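N-acylethanolamine-hydrolyzing acid amidase subunit alpha (Caenorhabditis elegans, PDB 6DY3) pairs with the beta subunit as a lysosomal amidase that probably hydrolyses bioactive fatty acid amides such as N-palmitoylethanolamine to ethanolamine and free fatty acids. Local coordinates at residues 49-54 and 58-63; 79-84 and 90-95. All coordinates share one frame; numbering follows the deposited sequence.

In the fold
Both contacts belong to the mostly helical alpha subunit, the piece that remains paired with the beta subunit after autocatalytic cleavage of the zymogen. They follow one another along the chain: interaction 1 joins a connecting loop to helix 56-63, and interaction 2 then joins helices 72-85 and 89-97. Their centres lie about 15 Å apart, and helices 56-63 and 89-97 meet between them, with W60 CZ3 3.9 Å from E91 CA and A63 O 3.7 Å from V93 CG1. Helix 89-97 therefore touches helix 56-63 and also helix 72-85. Both contacts are apolar packing between side chains, and each also reaches the beta subunit, so the two contribute to subunit packing.

Interaction 1. Residues 49-54 and 58-63; sequences KYIPKP and FVWWAA
I51 and V59 mark the nearest approach of the two backbones: the loop of residues 49-54, which follows helix 40-48, passes helix 56-63 with I51 CA and V59 CA 8.7 Å apart, and side chains fill the gap. The contact is apolar, without a hydrogen bond between the two segments, and I51 is its hub. The isoleucine divides its branches between two successive residues of the helix. Its CG2 methyl, anti to the backbone N, meets the CG2 methyl of V59 at 4.2 Å, both residues directing CB toward the partner segment. The longer branch goes to W60: CG1 lies anti to the carbonyl carbon (chi1 -54°), and the extended second torsion (chi2 176°) carries CD1 outward to the six-membered part of the indole. There I51 CD1 lies 3.6 Å from W60 CH2 and 4.0 Å from W60 CZ2, approaching the ring obliquely from the direction opposite to that in which the tryptophan extends. The CH2-CZ2 corner of the benzo ring does the touching. Within the helix V59 O accepts from A63 N at 2.8 Å, so V59 and W60 sit on a regular helical turn.

The loop and helix are also tied by a polar link, because I51 O is hydrogen-bonded to NE2 of Q56 at the start of helix 56-63. The contact thus packs the connecting loop back on the helix that follows it. I51 also rests on V101 of the C-terminal part of the chain. Loop and helix both pack on the beta subunit, P52 on its I80, V59 on its F84 and A62 on its F88, while A63 turns to V93 of the neighbouring helix 89-97.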
# COMPACT_ATOMS: atom_id res chain seq x y z
N LYS A 49 -11.32 16.63 -4.94
CA LYS A 49 -11.02 17.89 -4.27
C LYS A 49 -9.58 17.98 -3.80
O LYS A 49 -9.08 19.08 -3.57
CB LYS A 49 -11.97 18.05 -3.09
CG LYS A 49 -13.43 18.10 -3.49
CD LYS A 49 -14.33 18.26 -2.28
CE LYS A 49 -15.80 18.20 -2.66
NZ LYS A 49 -16.69 18.27 -1.46
N TYR A 50 -8.89 16.84 -3.65
CA TYR A 50 -7.51 16.86 -3.20
C TYR A 50 -6.52 17.13 -4.33
O TYR A 50 -5.35 17.42 -4.06
CB TYR A 50 -7.16 15.53 -2.54
CG TYR A 50 -7.74 15.36 -1.15
CD1 TYR A 50 -7.00 15.67 -0.02
CD2 TYR A 50 -9.04 14.89 -0.98
CE1 TYR A 50 -7.54 15.51 1.25
CE2 TYR A 50 -9.58 14.72 0.29
CZ TYR A 50 -8.83 15.03 1.40
OH TYR A 50 -9.36 14.86 2.65
N ILE A 51 -6.96 17.02 -5.58
CA ILE A 51 -6.08 17.32 -6.72
C ILE A 51 -5.95 18.83 -6.84
O ILE A 51 -6.97 19.53 -6.86
CB ILE A 51 -6.64 16.71 -8.01
CG1 ILE A 51 -6.91 15.21 -7.84
CG2 ILE A 51 -5.65 16.93 -9.15
CD1 ILE A 51 -7.56 14.56 -9.04
N PRO A 52 -4.73 19.38 -6.93
CA PRO A 52 -4.58 20.83 -7.10
C PRO A 52 -5.36 21.32 -8.31
O PRO A 52 -5.26 20.76 -9.41
CB PRO A 52 -3.08 21.02 -7.29
CG PRO A 52 -2.46 19.83 -6.64
CD PRO A 52 -3.42 18.70 -6.86
N LYS A 53 -6.14 22.38 -8.11
CA LYS A 53 -7.04 22.85 -9.17
C LYS A 53 -6.30 23.19 -10.46
O LYS A 53 -6.83 22.87 -11.54
CB LYS A 53 -7.85 24.05 -8.67
CG LYS A 53 -8.97 24.46 -9.61
CD LYS A 53 -9.92 25.45 -8.96
CE LYS A 53 -11.08 25.80 -9.88
NZ LYS A 53 -12.14 26.59 -9.18
N PRO A 54 -5.13 23.83 -10.44
CA PRO A 54 -4.45 24.13 -11.72
C PRO A 54 -4.13 22.89 -12.54
O PRO A 54 -4.04 22.97 -13.77
CB PRO A 54 -3.17 24.86 -11.27
CG PRO A 54 -3.50 25.42 -9.93
CD PRO A 54 -4.42 24.41 -9.29
N PHE A 58 -5.44 18.99 -16.60
CA PHE A 58 -4.48 18.09 -17.22
C PHE A 58 -4.72 16.64 -16.83
O PHE A 58 -4.59 15.74 -17.67
CB PHE A 58 -3.05 18.48 -16.84
CG PHE A 58 -2.03 17.52 -17.37
CD1 PHE A 58 -1.55 16.48 -16.57
CD2 PHE A 58 -1.58 17.62 -18.68
CE1 PHE A 58 -0.63 15.59 -17.07
CE2 PHE A 58 -0.66 16.73 -19.18
CZ PHE A 58 -0.18 15.71 -18.37
N VAL A 59 -5.07 16.39 -15.57
CA VAL A 59 -5.29 15.02 -15.12
C VAL A 59 -6.42 14.37 -15.91
O VAL A 59 -6.30 13.24 -16.38
CB VAL A 59 -5.58 14.99 -13.60
CG1 VAL A 59 -6.05 13.61 -13.15
CG2 VAL A 59 -4.33 15.39 -12.83
N TRP A 60 -7.53 15.09 -16.08
CA TRP A 60 -8.65 14.51 -16.80
C TRP A 60 -8.29 14.27 -18.26
O TRP A 60 -8.68 13.25 -18.84
CB TRP A 60 -9.87 15.42 -16.69
CG TRP A 60 -10.16 15.85 -15.28
CD1 TRP A 60 -10.52 17.10 -14.86
CD2 TRP A 60 -10.09 15.04 -14.10
NE1 TRP A 60 -10.68 17.11 -13.49
CE2 TRP A 60 -10.43 15.86 -13.00
CE3 TRP A 60 -9.78 13.69 -13.86
CZ2 TRP A 60 -10.46 15.38 -11.70
CZ3 TRP A 60 -9.82 13.22 -12.57
CH2 TRP A 60 -10.15 14.07 -11.50
N TRP A 61 -7.52 15.18 -18.87
CA TRP A 61 -7.10 14.97 -20.25
C TRP A 61 -6.18 13.76 -20.37
O TRP A 61 -6.37 12.91 -21.25
CB TRP A 61 -6.39 16.22 -20.77
CG TRP A 61 -5.79 16.01 -22.12
CD1 TRP A 61 -6.43 16.12 -23.32
CD2 TRP A 61 -4.45 15.63 -22.42
NE1 TRP A 61 -5.57 15.84 -24.34
CE2 TRP A 61 -4.34 15.53 -23.81
CE3 TRP A 61 -3.32 15.36 -21.63
CZ2 TRP A 61 -3.16 15.18 -24.45
CZ3 TRP A 61 -2.15 15.01 -22.26
CH2 TRP A 61 -2.07 14.92 -23.66
N ALA A 62 -5.17 13.67 -19.51
CA ALA A 62 -4.24 12.55 -19.56
C ALA A 62 -4.93 11.23 -19.20
O ALA A 62 -4.59 10.18 -19.76
CB ALA A 62 -3.06 12.81 -18.61
N ALA A 63 -5.89 11.27 -18.28
CA ALA A 63 -6.52 10.04 -17.83
C ALA A 63 -7.37 9.38 -18.92
O ALA A 63 -7.59 8.17 -18.86
CB ALA A 63 -7.39 10.31 -16.60

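Interaction 2. Residues 79-84 and 90-95; sequences KGIASE and GEIVGM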
# COMPACT_ATOMS: atom_id res chain seq x y z
N LYS A 79 -12.07 -0.35 -17.06
CA LYS A 79 -13.30 -0.13 -17.81
C LYS A 79 -14.47 -0.86 -17.16
O LYS A 79 -15.57 -0.31 -17.03
CB LYS A 79 -13.12 -0.58 -19.26
CG LYS A 79 -12.22 0.35 -20.07
CD LYS A 79 -12.10 -0.08 -21.52
CE LYS A 79 -11.25 0.90 -22.31
NZ LYS A 79 -11.74 2.32 -22.21
N GLY A 80 -14.24 -2.10 -16.72
CA GLY A 80 -15.29 -2.83 -16.02
C GLY A 80 -15.70 -2.15 -14.73
O GLY A 80 -16.88 -2.10 -14.38
N ILE A 81 -14.72 -1.61 -14.00
CA ILE A 81 -15.03 -0.89 -12.76
C ILE A 81 -15.88 0.34 -13.07
O ILE A 81 -16.85 0.63 -12.36
CB ILE A 81 -13.74 -0.52 -12.02
CG1 ILE A 81 -13.09 -1.78 -11.43
CG2 ILE A 81 -14.02 0.50 -10.91
CD1 ILE A 81 -11.74 -1.53 -10.78
N ALA A 82 -15.52 1.08 -14.12
CA ALA A 82 -16.28 2.28 -14.47
C ALA A 82 -17.69 1.92 -14.92
O ALA A 82 -18.64 2.67 -14.63
CB ALA A 82 -15.55 3.05 -15.57
N SER A 83 -17.85 0.79 -15.60
CA SER A 83 -19.18 0.39 -16.04
C SER A 83 -20.04 -0.05 -14.86
O SER A 83 -21.21 0.34 -14.76
CB SER A 83 -19.06 -0.74 -17.07
OG SER A 83 -20.34 -1.27 -17.39
N GLU A 84 -19.48 -0.84 -13.95
CA GLU A 84 -20.26 -1.34 -12.83
C GLU A 84 -20.62 -0.22 -11.86
O GLU A 84 -21.75 -0.16 -11.36
CB GLU A 84 -19.49 -2.45 -12.11
CG GLU A 84 -19.37 -3.73 -12.90
CD GLU A 84 -20.70 -4.46 -13.05
OE1 GLU A 84 -21.47 -4.49 -12.07
OE2 GLU A 84 -20.97 -5.00 -14.15
N GLY A 90 -12.37 8.27 -16.78
CA GLY A 90 -11.23 9.16 -16.64
C GLY A 90 -10.94 9.50 -15.19
O GLY A 90 -9.78 9.65 -14.79
N GLU A 91 -11.99 9.63 -14.38
CA GLU A 91 -11.79 9.91 -12.96
C GLU A 91 -11.25 8.68 -12.24
O GLU A 91 -10.36 8.80 -11.38
CB GLU A 91 -13.11 10.38 -12.33
CG GLU A 91 -13.61 11.71 -12.88
CD GLU A 91 -14.92 12.17 -12.26
OE1 GLU A 91 -15.53 11.39 -11.50
OE2 GLU A 91 -15.36 13.31 -12.55
N ILE A 92 -11.75 7.50 -12.59
CA ILE A 92 -11.26 6.27 -11.96
C ILE A 92 -9.80 6.04 -12.30
O ILE A 92 -9.00 5.66 -11.43
CB ILE A 92 -12.15 5.08 -12.39
CG1 ILE A 92 -13.50 5.20 -11.68
CG2 ILE A 92 -11.46 3.74 -12.10
CD1 ILE A 92 -14.53 4.20 -12.15
N VAL A 93 -9.41 6.27 -13.56
CA VAL A 93 -8.01 6.15 -13.94
C VAL A 93 -7.16 7.15 -13.17
O VAL A 93 -6.07 6.82 -12.68
CB VAL A 93 -7.86 6.33 -15.47
CG1 VAL A 93 -6.38 6.46 -15.87
CG2 VAL A 93 -8.52 5.17 -16.21
N GLY A 94 -7.63 8.40 -13.07
CA GLY A 94 -6.86 9.41 -12.37
C GLY A 94 -6.62 9.06 -10.91
O GLY A 94 -5.50 9.19 -10.41
N MET A 95 -7.66 8.60 -10.20
CA MET A 95 -7.47 8.25 -8.80
C MET A 95 -6.50 7.09 -8.63
O MET A 95 -5.71 7.07 -7.68
CB MET A 95 -8.80 7.92 -8.13
CG MET A 95 -9.62 9.15 -7.80
SD MET A 95 -11.20 8.76 -7.05
CE MET A 95 -12.12 8.34 -8.51
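I92 drives its CD1 methyl into the flank of helix 72-85, where it is received by I81 and A82. The nearest atoms are those of the alanine: I92 CD1 lies 3.5 Å from A82 CA and 3.7 Å from A82 CB, so the methyl rests against backbone as well as side chain. A82 and I92 are also the closest pair of backbone positions, their CA atoms 6.9 Å apart. On the neighbouring position, I81 offers its shorter branch, and I81 CG2 touches I92 CD1 at 3.9 Å; the two isoleucine side chains cross obliquely and touch through one methyl of each. The reach of I92 comes from its extended form: CG1 lies anti to the carbonyl carbon, and chi2 at 172° carries CD1 out from helix 89-97 to A82 and I81.

I92 also packs on L78 and S85. Together with I81 and A82 these occupy positions i, i+3, i+4 and i+7 of helix 72-85, the spacing of a hole in knobs-into-holes packing, with I92 as the knob. The contact thereby joins two consecutive helices, 72-85 and 89-97, across a short turn. Beyond them, I81 leans on I33 of helix 30-36, M95 packs on helix 40-48, and L51 of the beta subunit touches both I81 and I92.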